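Local coordinates for penicillin binding protein 2X (Streptococcus thermophilus, PDB 5U47) that probably acts as a septal transpeptidase that cross-links peptidoglycan strands during cell division and is the kind of enzyme that beta-lactams inactivate by acylating a serine, at residues Ser151-Arg156 and Pro435-Gln440; Ile382-Gly387 and Met419-Thr424. The protein carries 1 engineered substitution. All coordinates share one frame; numbering follows the deposited sequence.

Contact 1. Residues Ser151-Arg156 and Pro435-Gln440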
ATOM      1  N   SER A 151      -1.386  10.666   0.674  1.00 19.94           N
ATOM      2  CA  SER A 151      -0.064  11.178   0.326  1.00 21.47           C
ATOM      3  C   SER A 151       1.076  10.217   0.585  1.00 21.98           C
ATOM      4  O   SER A 151       1.902   9.962  -0.313  1.00 21.23           O
ATOM      5  CB  SER A 151       0.172  12.533   0.998  1.00 21.78           C
ATOM      6  OG  SER A 151      -0.723  13.490   0.460  1.00 21.38           O
ATOM      7  N   GLU A 152       1.129   9.674   1.795  1.00 21.76           N
ATOM      8  CA  GLU A 152       2.168   8.698   2.107  1.00 23.35           C
ATOM      9  C   GLU A 152       2.067   7.440   1.220  1.00 22.71           C
ATOM     10  O   GLU A 152       3.079   6.885   0.813  1.00 24.81           O
ATOM     11  CB  GLU A 152       2.181   8.351   3.606  1.00 22.47           C
ATOM     12  CG  GLU A 152       2.722   9.486   4.474  1.00 22.72           C
ATOM     13  CD  GLU A 152       1.782  10.668   4.683  1.00 23.39           C
ATOM     14  OE1 GLU A 152       0.554  10.641   4.307  1.00 22.72           O
ATOM     15  OE2 GLU A 152       2.291  11.654   5.259  1.00 24.96           O
ATOM     16  N   PHE A 153       0.850   7.019   0.906  1.00 21.63           N
ATOM     17  CA  PHE A 153       0.677   5.864   0.016  1.00 21.71           C
ATOM     18  C   PHE A 153       1.253   6.127  -1.399  1.00 21.37           C
ATOM     19  O   PHE A 153       2.025   5.305  -1.936  1.00 19.92           O
ATOM     20  CB  PHE A 153      -0.790   5.505  -0.049  1.00 22.15           C
ATOM     21  CG  PHE A 153      -1.134   4.530  -1.134  1.00 22.93           C
ATOM     22  CD1 PHE A 153      -0.893   3.172  -0.970  1.00 23.71           C
ATOM     23  CD2 PHE A 153      -1.714   4.975  -2.314  1.00 23.07           C
ATOM     24  CE1 PHE A 153      -1.229   2.275  -1.976  1.00 25.20           C
ATOM     25  CE2 PHE A 153      -2.067   4.078  -3.324  1.00 24.28           C
ATOM     26  CZ  PHE A 153      -1.819   2.730  -3.148  1.00 25.30           C
ATOM     27  N   LEU A 154       0.884   7.267  -1.979  1.00 20.37           N
ATOM     28  CA  LEU A 154       1.341   7.624  -3.327  1.00 22.20           C
ATOM     29  C   LEU A 154       2.832   7.863  -3.402  1.00 21.30           C
ATOM     30  O   LEU A 154       3.482   7.433  -4.339  1.00 22.06           O
ATOM     31  CB  LEU A 154       0.619   8.874  -3.836  1.00 22.36           C
ATOM     32  CG  LEU A 154      -0.875   8.750  -4.087  1.00 23.17           C
ATOM     33  CD1 LEU A 154      -1.466  10.112  -4.409  1.00 24.35           C
ATOM     34  CD2 LEU A 154      -1.150   7.758  -5.201  1.00 24.23           C
ATOM     35  N   GLY A 155       3.375   8.545  -2.408  1.00 21.70           N
ATOM     36  CA  GLY A 155       4.769   8.902  -2.447  1.00 22.92           C
ATOM     37  C   GLY A 155       5.009  10.020  -3.450  1.00 23.50           C
ATOM     38  O   GLY A 155       4.066  10.655  -3.947  1.00 23.11           O
ATOM     39  N   ARG A 156       6.287  10.253  -3.743  1.00 25.29           N
ATOM     40  CA  ARG A 156       6.727  11.329  -4.640  1.00 25.77           C
ATOM     41  C   ARG A 156       7.736  10.849  -5.679  1.00 25.78           C
ATOM     42  O   ARG A 156       8.571   9.991  -5.384  1.00 24.03           O
ATOM     43  CB  ARG A 156       7.422  12.430  -3.821  1.00 27.23           C
ATOM     44  CG  ARG A 156       6.496  13.333  -3.007  1.00 28.20           C
ATOM     45  CD  ARG A 156       5.788  14.380  -3.859  1.00 29.35           C
ATOM     46  NE  ARG A 156       6.768  15.309  -4.441  1.00 34.07           N
ATOM     47  CZ  ARG A 156       6.480  16.451  -5.079  1.00 34.37           C
ATOM     48  NH1 ARG A 156       5.229  16.867  -5.236  1.00 32.90           N
ATOM     49  NH2 ARG A 156       7.473  17.193  -5.560  1.00 35.07           N
ATOM     50  N   PRO A 435      -3.672  -8.568   0.564  1.00 20.33           N
ATOM     51  CA  PRO A 435      -4.116  -7.210   0.329  1.00 19.83           C
ATOM     52  C   PRO A 435      -3.527  -6.716  -1.000  1.00 19.65           C
ATOM     53  O   PRO A 435      -2.386  -7.066  -1.313  1.00 20.04           O
ATOM     54  CB  PRO A 435      -3.539  -6.435   1.524  1.00 20.30           C
ATOM     55  CG  PRO A 435      -3.386  -7.467   2.582  1.00 20.36           C
ATOM     56  CD  PRO A 435      -2.923  -8.673   1.829  1.00 21.00           C
ATOM     57  N   GLN A 436      -4.319  -5.957  -1.758  1.00 18.25           N
ATOM     58  CA  GLN A 436      -3.931  -5.441  -3.077  1.00 19.31           C
ATOM     59  C   GLN A 436      -4.209  -3.964  -3.180  1.00 19.04           C
ATOM     60  O   GLN A 436      -5.239  -3.470  -2.671  1.00 18.18           O
ATOM     61  CB  GLN A 436      -4.731  -6.128  -4.186  1.00 20.71           C
ATOM     62  CG  GLN A 436      -4.398  -7.593  -4.395  1.00 22.74           C
ATOM     63  CD  GLN A 436      -5.251  -8.260  -5.461  1.00 24.48           C
ATOM     64  OE1 GLN A 436      -6.342  -7.775  -5.820  1.00 25.13           O
ATOM     65  NE2 GLN A 436      -4.769  -9.385  -5.967  1.00 23.54           N
ATOM     66  N   PHE A 437      -3.308  -3.274  -3.883  1.00 18.09           N
ATOM     67  CA  PHE A 437      -3.426  -1.852  -4.150  1.00 18.79           C
ATOM     68  C   PHE A 437      -3.326  -1.535  -5.651  1.00 19.50           C
ATOM     69  O   PHE A 437      -3.505  -0.370  -6.038  1.00 17.27           O
ATOM     70  CB  PHE A 437      -2.415  -1.009  -3.322  1.00 19.94           C
ATOM     71  CG  PHE A 437      -0.967  -1.321  -3.613  1.00 20.69           C
ATOM     72  CD1 PHE A 437      -0.314  -0.730  -4.681  1.00 21.25           C
ATOM     73  CD2 PHE A 437      -0.261  -2.213  -2.812  1.00 21.40           C
ATOM     74  CE1 PHE A 437       1.014  -1.030  -4.949  1.00 22.49           C
ATOM     75  CE2 PHE A 437       1.067  -2.517  -3.075  1.00 22.15           C
ATOM     76  CZ  PHE A 437       1.706  -1.919  -4.150  1.00 22.68           C
ATOM     77  N   ILE A 438      -3.054  -2.549  -6.491  1.00 19.21           N
ATOM     78  CA  ILE A 438      -3.013  -2.358  -7.961  1.00 20.83           C
ATOM     79  C   ILE A 438      -4.187  -3.070  -8.594  1.00 21.02           C
ATOM     80  O   ILE A 438      -4.361  -4.288  -8.420  1.00 20.23           O
ATOM     81  CB  ILE A 438      -1.752  -2.951  -8.619  1.00 21.58           C
ATOM     82  CG1 ILE A 438      -0.499  -2.369  -7.979  1.00 22.19           C
ATOM     83  CG2 ILE A 438      -1.757  -2.688 -10.133  1.00 21.71           C
ATOM     84  CD1 ILE A 438       0.773  -3.091  -8.365  1.00 24.93           C
ATOM     85  N   LYS A 439      -4.970  -2.321  -9.356  1.00 21.37           N
ATOM     86  CA  LYS A 439      -6.134  -2.855 -10.054  1.00 23.46           C
ATOM     87  C   LYS A 439      -5.769  -3.246 -11.478  1.00 22.37           C
ATOM     88  O   LYS A 439      -6.214  -4.257 -11.986  1.00 21.74           O
ATOM     89  CB  LYS A 439      -7.237  -1.791 -10.126  1.00 25.28           C
ATOM     90  CG  LYS A 439      -8.556  -2.210 -10.785  1.00 31.41           C
ATOM     91  CD  LYS A 439      -9.377  -3.138  -9.886  1.00 36.90           C
ATOM     92  CE  LYS A 439      -8.959  -4.606  -9.939  1.00 41.73           C
ATOM     93  NZ  LYS A 439      -9.168  -5.325  -8.631  1.00 39.58           N
ATOM     94  N   GLN A 440      -5.004  -2.389 -12.136  1.00 22.29           N
ATOM     95  CA  GLN A 440      -4.640  -2.628 -13.528  1.00 24.13           C
ATOM     96  C   GLN A 440      -3.371  -1.893 -13.884  1.00 23.58           C
ATOM     97  O   GLN A 440      -3.156  -0.782 -13.419  1.00 24.14           O
ATOM     98  CB  GLN A 440      -5.785  -2.166 -14.455  1.00 23.41           C
ATOM     99  CG  GLN A 440      -5.568  -2.383 -15.933  1.00 24.58           C
ATOM    100  CD  GLN A 440      -6.734  -1.877 -16.778  1.00 26.16           C
ATOM    101  OE1 GLN A 440      -6.703  -0.747 -17.213  1.00 27.39           O
ATOM    102  NE2 GLN A 440      -7.778  -2.708 -16.980  1.00 24.85           N
TER
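F153 and F437 meet as an offset edge-to-face (T-shaped) aromatic pair, the edge of the first ring directed at the face of the second. Their planes stand at 84° and the ring centroids are 5.8 Å apart. The leading edge is CE1 and CZ of F153; CE1 lies 3.7 Å from F437 CB, and CZ is 4.1 Å from F437 CD1, so the edge meets F437 at CB and the adjoining ring atoms CG and CD1, away from the ring centre. The CA atoms of F153 and F437 are 9.7 Å apart; with CG anti to the backbone N (chi1 168°) the F153 ring reaches across, while the CB of F437 points toward it. Phenylalanine suits both places: each is buried, and a flat apolar ring supplies reach, an electropositive C-H rim and an electron-rich face without a polar group to satisfy. L176 of helix 175-179 touches both side chains, while T261 of strand 258-264 and M388 also pack on F153. The short helix stops at L154; G155 is the first residue beyond it, its N bonded to S151 O and its positive phi (73°) readily adopted by glycine. F153 comes from the PBP dimerisation domain and F437 from the transpeptidase domain, making this a buried aromatic contact between two modules of a penicillin-binding protein.

Contact 2. Residues Ile382-Gly387 and Met419-Thr424; sequences IPTRFG and MLRAFT
The segment I382-G387 is irregular and runs past one side of a helical turn, M419-T424, approaching it most closely at T384 and R421, whose CA atoms are 7.8 Å apart. R421 makes the crossing with its guanidinium. NH1 donates to I382 O at 3.0 Å, the carbonyl oxygen lying close to the guanidinium plane and the N-H...O angle reaching 153°. NH2 adds a weak second bond to the same oxygen at 3.3 Å, so one main-chain acceptor is held by a fork of two donors; the side-chain NE2 of Q418 also bonds to I382 O. Arginine fits this place because its long arm starts from a buried helix position and still ends in several coplanar N-H groups. The chain runs straight out from the helix (chi1 177°) and bends at chi3 (59°), which turns the guanidinium so that I382 O lies at its edge. The helix 416-427 that carries it belongs to the transpeptidase domain, a member of the beta-lactamase clan, and L420 on the same turn touches T249 and V251 in the five-stranded antiparallel sheet of that domain. T384 covers one face of the guanidinium: its CG2 methyl is 3.7 Å from R421 NH2 and sits off-centre, toward the rim. Threonine offers both an apolar and a polar branch here, since T384 OG1 bonds to OE2 of E391 and accepts a weak bond from F386 N, 3.3 Å away. At T424 the side chain turns back on its own helix, OG1 donating to R421 O at 2.6 Å, and the same hydroxyl also bonds to L433 N.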
ATOM      1  N   ILE A 382       5.809 -12.769   8.865  1.00 28.44           N
ATOM      2  CA  ILE A 382       6.144 -12.906   7.454  1.00 29.59           C
ATOM      3  C   ILE A 382       5.583 -11.697   6.712  1.00 27.23           C
ATOM      4  O   ILE A 382       4.385 -11.423   6.805  1.00 26.05           O
ATOM      5  CB  ILE A 382       5.559 -14.196   6.843  1.00 30.41           C
ATOM      6  CG1 ILE A 382       6.001 -15.424   7.664  1.00 34.44           C
ATOM      7  CG2 ILE A 382       6.015 -14.361   5.399  1.00 31.74           C
ATOM      8  CD1 ILE A 382       5.459 -16.748   7.155  1.00 34.89           C
ATOM      9  N   PRO A 383       6.438 -10.981   5.960  1.00 26.93           N
ATOM     10  CA  PRO A 383       5.903  -9.823   5.230  1.00 27.30           C
ATOM     11  C   PRO A 383       4.883 -10.267   4.190  1.00 24.91           C
ATOM     12  O   PRO A 383       4.929 -11.425   3.731  1.00 25.76           O
ATOM     13  CB  PRO A 383       7.146  -9.220   4.558  1.00 27.46           C
ATOM     14  CG  PRO A 383       8.122 -10.329   4.480  1.00 28.70           C
ATOM     15  CD  PRO A 383       7.869 -11.197   5.677  1.00 28.55           C
ATOM     16  N   THR A 384       3.962  -9.377   3.845  1.00 24.27           N
ATOM     17  CA  THR A 384       2.949  -9.688   2.836  1.00 23.32           C
ATOM     18  C   THR A 384       3.558  -9.750   1.420  1.00 23.28           C
ATOM     19  O   THR A 384       3.093 -10.511   0.567  1.00 24.05           O
ATOM     20  CB  THR A 384       1.791  -8.666   2.851  1.00 23.33           C
ATOM     21  OG1 THR A 384       2.227  -7.381   2.360  1.00 22.65           O
ATOM     22  CG2 THR A 384       1.211  -8.517   4.264  1.00 23.50           C
ATOM     23  N   ARG A 385       4.607  -8.966   1.191  1.00 22.90           N
ATOM     24  CA  ARG A 385       5.235  -8.836  -0.132  1.00 23.49           C
ATOM     25  C   ARG A 385       4.160  -8.422  -1.142  1.00 22.49           C
ATOM     26  O   ARG A 385       4.149  -8.884  -2.274  1.00 22.26           O
ATOM     27  CB  ARG A 385       5.916 -10.130  -0.550  1.00 24.81           C
ATOM     28  CG  ARG A 385       6.783 -10.705   0.548  1.00 26.45           C
ATOM     29  CD  ARG A 385       7.662 -11.801   0.022  1.00 27.50           C
ATOM     30  NE  ARG A 385       8.466 -12.398   1.088  1.00 29.30           N
ATOM     31  CZ  ARG A 385       8.248 -13.572   1.680  1.00 30.99           C
ATOM     32  NH1 ARG A 385       7.247 -14.371   1.314  1.00 30.91           N
ATOM     33  NH2 ARG A 385       9.080 -13.971   2.631  1.00 33.93           N
ATOM     34  N   PHE A 386       3.293  -7.496  -0.718  1.00 21.46           N
ATOM     35  CA  PHE A 386       2.162  -7.092  -1.524  1.00 21.08           C
ATOM     36  C   PHE A 386       2.468  -6.131  -2.672  1.00 21.80           C
ATOM     37  O   PHE A 386       1.577  -5.860  -3.471  1.00 22.41           O
ATOM     38  CB  PHE A 386       0.961  -6.632  -0.665  1.00 19.96           C
ATOM     39  CG  PHE A 386       1.042  -5.245  -0.107  1.00 20.76           C
ATOM     40  CD1 PHE A 386       2.209  -4.722   0.424  1.00 20.33           C
ATOM     41  CD2 PHE A 386      -0.143  -4.489   0.022  1.00 20.76           C
ATOM     42  CE1 PHE A 386       2.218  -3.472   0.998  1.00 20.25           C
ATOM     43  CE2 PHE A 386      -0.130  -3.231   0.580  1.00 19.58           C
ATOM     44  CZ  PHE A 386       1.063  -2.721   1.063  1.00 20.61           C
ATOM     45  N   GLY A 387       3.702  -5.647  -2.754  1.00 20.73           N
ATOM     46  CA  GLY A 387       4.129  -4.822  -3.859  1.00 22.16           C
ATOM     47  C   GLY A 387       4.946  -3.610  -3.504  1.00 22.68           C
ATOM     48  O   GLY A 387       5.580  -3.039  -4.371  1.00 24.50           O
ATOM     49  N   MET A 419      -2.053  -7.096   9.756  1.00 21.90           N
ATOM     50  CA  MET A 419      -3.348  -7.160  10.405  1.00 21.80           C
ATOM     51  C   MET A 419      -4.467  -7.227   9.372  1.00 21.56           C
ATOM     52  O   MET A 419      -5.396  -8.010   9.514  1.00 20.78           O
ATOM     53  CB  MET A 419      -3.563  -5.976  11.359  1.00 23.12           C
ATOM     54  CG  MET A 419      -2.614  -5.972  12.560  1.00 24.20           C
ATOM     55  SD  MET A 419      -2.718  -7.460  13.586  1.00 26.76           S
ATOM     56  CE  MET A 419      -4.392  -7.374  14.209  1.00 26.88           C
ATOM     57  N   LEU A 420      -4.383  -6.403   8.329  1.00 21.81           N
ATOM     58  CA  LEU A 420      -5.410  -6.406   7.282  1.00 22.20           C
ATOM     59  C   LEU A 420      -5.524  -7.778   6.630  1.00 21.53           C
ATOM     60  O   LEU A 420      -6.625  -8.266   6.402  1.00 20.82           O
ATOM     61  CB  LEU A 420      -5.125  -5.330   6.218  1.00 21.32           C
ATOM     62  CG  LEU A 420      -5.151  -3.863   6.717  1.00 22.11           C
ATOM     63  CD1 LEU A 420      -4.760  -2.921   5.581  1.00 22.51           C
ATOM     64  CD2 LEU A 420      -6.528  -3.477   7.254  1.00 22.09           C
ATOM     65  N   ARG A 421      -4.374  -8.366   6.327  1.00 20.83           N
ATOM     66  CA  ARG A 421      -4.316  -9.684   5.711  1.00 21.71           C
ATOM     67  C   ARG A 421      -5.026 -10.725   6.610  1.00 21.18           C
ATOM     68  O   ARG A 421      -5.837 -11.515   6.131  1.00 21.14           O
ATOM     69  CB  ARG A 421      -2.864 -10.079   5.488  1.00 21.40           C
ATOM     70  CG  ARG A 421      -2.663 -11.467   4.921  1.00 22.40           C
ATOM     71  CD  ARG A 421      -1.188 -11.775   4.677  1.00 23.15           C
ATOM     72  NE  ARG A 421      -0.434 -11.680   5.914  1.00 24.23           N
ATOM     73  CZ  ARG A 421       0.893 -11.810   6.043  1.00 24.80           C
ATOM     74  NH1 ARG A 421       1.434 -11.666   7.238  1.00 26.28           N
ATOM     75  NH2 ARG A 421       1.677 -12.070   5.017  1.00 25.75           N
ATOM     76  N   ALA A 422      -4.741 -10.685   7.904  1.00 20.43           N
ATOM     77  CA  ALA A 422      -5.343 -11.617   8.865  1.00 22.59           C
ATOM     78  C   ALA A 422      -6.845 -11.400   8.944  1.00 24.30           C
ATOM     79  O   ALA A 422      -7.617 -12.376   8.969  1.00 23.73           O
ATOM     80  CB  ALA A 422      -4.704 -11.452  10.238  1.00 23.30           C
ATOM     81  N   PHE A 423      -7.261 -10.122   8.961  1.00 23.05           N
ATOM     82  CA  PHE A 423      -8.685  -9.799   9.017  1.00 22.60           C
ATOM     83  C   PHE A 423      -9.467 -10.338   7.813  1.00 23.26           C
ATOM     84  O   PHE A 423     -10.658 -10.662   7.948  1.00 22.00           O
ATOM     85  CB  PHE A 423      -8.948  -8.290   9.138  1.00 23.31           C
ATOM     86  CG  PHE A 423      -8.488  -7.668  10.444  1.00 23.87           C
ATOM     87  CD1 PHE A 423      -8.689  -8.307  11.663  1.00 25.32           C
ATOM     88  CD2 PHE A 423      -7.941  -6.395  10.451  1.00 24.33           C
ATOM     89  CE1 PHE A 423      -8.295  -7.703  12.867  1.00 26.11           C
ATOM     90  CE2 PHE A 423      -7.543  -5.793  11.645  1.00 24.59           C
ATOM     91  CZ  PHE A 423      -7.716  -6.454  12.846  1.00 24.57           C
ATOM     92  N   THR A 424      -8.823 -10.460   6.649  1.00 21.45           N
ATOM     93  CA  THR A 424      -9.552 -10.962   5.492  1.00 21.68           C
ATOM     94  C   THR A 424     -10.060 -12.394   5.705  1.00 21.83           C
ATOM     95  O   THR A 424     -11.088 -12.741   5.150  1.00 22.89           O
ATOM     96  CB  THR A 424      -8.759 -10.915   4.151  1.00 21.36           C
ATOM     97  OG1 THR A 424      -7.586 -11.732   4.246  1.00 21.85           O
ATOM     98  CG2 THR A 424      -8.379  -9.537   3.792  1.00 21.66           C
TER

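Contact 2 is nested along the chain within the loop that contact 1 closes: 151-156 comes first, then 382-387 and 419-424, and finally 435-440. Their centres are 14 Å apart, yet the two touch directly. F437 CE2 lies 3.4 Å from F386 O, and P435 CD packs 3.9 Å from R421 CB; the rings of F386 and F437 also pair edge-to-face. Both segments of contact 2 lie in the transpeptidase domain, whereas contact 1 brings in 151-156 from the dimerisation domain. Residues 435-440 lead from helix 416-427 into strand 438-443, which pairs antiparallel with strands 217-220 and 448-451, so the N-terminal module packs against the transpeptidase domain through them.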